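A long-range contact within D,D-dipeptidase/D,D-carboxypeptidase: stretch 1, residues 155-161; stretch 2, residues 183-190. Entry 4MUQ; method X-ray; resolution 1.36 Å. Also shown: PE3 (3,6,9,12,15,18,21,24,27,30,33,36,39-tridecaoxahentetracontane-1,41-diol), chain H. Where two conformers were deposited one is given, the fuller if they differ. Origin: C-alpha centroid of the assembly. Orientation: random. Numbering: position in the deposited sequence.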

# COMPACT_ATOMS: atom_id res chain seq x y z
N ASP A 155 -6.40 -15.78 -5.54
CA ASP A 155 -6.94 -15.70 -6.90
C ASP A 155 -6.23 -14.72 -7.83
O ASP A 155 -6.60 -14.60 -9.00
CB ASP A 155 -8.45 -15.47 -6.93
CG ASP A 155 -8.88 -14.12 -6.38
OD1 ASP A 155 -8.05 -13.40 -5.80
OD2 ASP A 155 -10.08 -13.79 -6.52
N LYS A 156 -5.19 -14.05 -7.33
CA LYS A 156 -4.47 -13.06 -8.12
C LYS A 156 -2.99 -13.39 -8.28
O LYS A 156 -2.22 -12.54 -8.75
CB LYS A 156 -4.60 -11.67 -7.49
CG LYS A 156 -6.03 -11.25 -7.14
CD LYS A 156 -6.85 -10.95 -8.36
CE LYS A 156 -8.26 -10.53 -7.92
NZ LYS A 156 -9.06 -10.05 -9.06
N GLU A 157 -2.59 -14.60 -7.92
CA GLU A 157 -1.18 -14.99 -7.96
C GLU A 157 -0.51 -14.79 -9.31
O GLU A 157 0.65 -14.40 -9.38
CB GLU A 157 -1.01 -16.44 -7.50
CG GLU A 157 -1.28 -16.64 -6.02
CD GLU A 157 -1.23 -18.08 -5.59
OE1 GLU A 157 -1.13 -18.99 -6.46
OE2 GLU A 157 -1.30 -18.33 -4.37
N GLU A 158 -1.25 -15.03 -10.38
CA GLU A 158 -0.67 -14.93 -11.72
C GLU A 158 -0.40 -13.48 -12.12
O GLU A 158 0.49 -13.22 -12.93
CB GLU A 158 -1.55 -15.64 -12.75
CG GLU A 158 -1.69 -17.13 -12.47
CD GLU A 158 -0.36 -17.78 -12.12
OE1 GLU A 158 0.60 -17.64 -12.90
OE2 GLU A 158 -0.27 -18.41 -11.04
N ILE A 159 -1.13 -12.54 -11.54
CA ILE A 159 -0.85 -11.15 -11.86
C ILE A 159 -0.02 -10.39 -10.82
O ILE A 159 0.65 -9.44 -11.17
CB ILE A 159 -2.10 -10.34 -12.25
CG1 ILE A 159 -3.06 -10.24 -11.08
CG2 ILE A 159 -2.77 -10.95 -13.48
CD1 ILE A 159 -4.28 -9.39 -11.40
N THR A 160 -0.04 -10.82 -9.56
CA THR A 160 0.85 -10.21 -8.56
C THR A 160 2.26 -10.81 -8.65
O THR A 160 3.24 -10.17 -8.25
CB THR A 160 0.36 -10.41 -7.12
OG1 THR A 160 0.39 -11.81 -6.82
CG2 THR A 160 -1.05 -9.87 -6.93
N GLY A 161 2.35 -12.04 -9.16
CA GLY A 161 3.61 -12.75 -9.16
C GLY A 161 4.07 -13.26 -7.80
O GLY A 161 5.21 -13.70 -7.67
N ASN A 183 -14.53 -3.91 -5.75
CA ASN A 183 -14.36 -4.51 -7.08
C ASN A 183 -13.56 -5.81 -7.09
O ASN A 183 -13.40 -6.43 -8.15
CB ASN A 183 -13.68 -3.51 -8.01
CG ASN A 183 -14.62 -2.42 -8.45
OD1 ASN A 183 -15.44 -2.62 -9.35
ND2 ASN A 183 -14.52 -1.25 -7.83
N GLY A 184 -13.07 -6.22 -5.92
CA GLY A 184 -12.19 -7.38 -5.80
C GLY A 184 -10.86 -7.21 -6.52
O GLY A 184 -10.34 -8.17 -7.10
N PHE A 185 -10.30 -6.01 -6.47
CA PHE A 185 -9.09 -5.69 -7.23
C PHE A 185 -7.82 -5.90 -6.44
O PHE A 185 -7.73 -5.48 -5.28
CB PHE A 185 -9.09 -4.20 -7.61
CG PHE A 185 -10.00 -3.84 -8.75
CD1 PHE A 185 -10.43 -4.78 -9.66
CD2 PHE A 185 -10.40 -2.51 -8.90
CE1 PHE A 185 -11.27 -4.41 -10.72
CE2 PHE A 185 -11.23 -2.13 -9.94
CZ PHE A 185 -11.67 -3.08 -10.85
N SER A 186 -6.83 -6.51 -7.08
CA SER A 186 -5.44 -6.38 -6.65
C SER A 186 -4.98 -4.96 -6.98
O SER A 186 -5.63 -4.25 -7.76
CB SER A 186 -4.56 -7.37 -7.41
OG SER A 186 -4.55 -7.08 -8.81
N LEU A 187 -3.85 -4.56 -6.42
CA LEU A 187 -3.31 -3.24 -6.74
C LEU A 187 -2.96 -3.12 -8.23
O LEU A 187 -3.15 -2.06 -8.82
CB LEU A 187 -2.11 -2.88 -5.85
CG LEU A 187 -1.56 -1.45 -6.03
CD1 LEU A 187 -2.65 -0.38 -5.80
CD2 LEU A 187 -0.40 -1.25 -5.08
N GLU A 188 -2.48 -4.21 -8.84
CA GLU A 188 -2.24 -4.25 -10.29
C GLU A 188 -3.50 -3.88 -11.06
O GLU A 188 -3.46 -3.04 -11.97
CB GLU A 188 -1.77 -5.64 -10.72
CG GLU A 188 -0.30 -5.96 -10.40
CD GLU A 188 -0.01 -6.30 -8.94
OE1 GLU A 188 -0.96 -6.51 -8.16
OE2 GLU A 188 1.19 -6.35 -8.59
N GLU A 189 -4.61 -4.50 -10.70
CA GLU A 189 -5.87 -4.23 -11.38
C GLU A 189 -6.33 -2.80 -11.18
O GLU A 189 -6.78 -2.16 -12.13
CB GLU A 189 -6.93 -5.23 -10.93
CG GLU A 189 -6.75 -6.62 -11.50
CD GLU A 189 -7.52 -7.67 -10.72
OE1 GLU A 189 -7.16 -7.90 -9.55
OE2 GLU A 189 -8.48 -8.24 -11.28
N TYR A 190 -6.21 -2.29 -9.95
CA TYR A 190 -6.62 -0.92 -9.66
C TYR A 190 -5.78 0.09 -10.45
O TYR A 190 -6.30 1.10 -10.93
CB TYR A 190 -6.54 -0.63 -8.16
CG TYR A 190 -7.12 0.71 -7.78
CD1 TYR A 190 -8.45 1.00 -8.01
CD2 TYR A 190 -6.33 1.70 -7.20
CE1 TYR A 190 -8.99 2.23 -7.68
CE2 TYR A 190 -6.86 2.94 -6.85
CZ TYR A 190 -8.20 3.19 -7.10
OH TYR A 190 -8.76 4.41 -6.77
O43 PE3 H . 3.91 -10.05 -16.26
C42 PE3 H . 3.52 -9.97 -14.88
C41 PE3 H . 3.87 -11.25 -14.10
O40 PE3 H . 3.45 -11.02 -12.74
C39 PE3 H . 4.21 -9.86 -12.40
C38 PE3 H . 4.07 -9.20 -11.07
O37 PE3 H . 4.99 -8.11 -11.25
O HOH W 1 2.74 -7.85 -6.87

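A single helical turn, 157-160, meets the first turn of a helix that begins at Leu187 and runs on beyond the stretch. Stretch 1 makes contact from its N-cap, Lys156, through to Thr160, its last helical residue; stretch 2 does so from the loop at Gly184 into the first turn of its helix, with Ser186 as N-cap. The CA atoms of Lys156 and Ser186 lie 6.9 Å apart, as do those of Thr160 and Glu188.

Charge provides the main tie. The extended end of Lys156 brings NZ 2.9 Å from both OE1 and OE2 of Glu189, a bidentate salt bridge, and NZ also donates to the backbone O of Gly184 at 3.0 Å. One ammonium thus joins a helix's first turn to the loop before it. That loop carbonyl is offered where Gly184 closes a Schellman motif with positive phi, a conformation that favours glycine.

The acceptor is held in place by its own stretch. Ser186 N donates to Glu189 OE1 (2.9 Å) and Ser186 OG to the same OE1 (2.8 Å), while Glu189 N returns a capping bond to Ser186 OG (3.2 Å). This capping box orients the carboxylate that Lys156 meets.

Apolar contact fills in alongside: Ile159 CD1 packs 3.7 Å from Glu189 CG, using the aliphatic part of a charged side chain, and Thr160 CG2 sits 4.3 Å from Ser186 CB.

Finally, a water bridges the stretches, donating to Thr160 O (2.7 Å) and to Glu188 OE2 (2.8 Å), so that a backbone carbonyl and a carboxylate, both acceptors, can be linked.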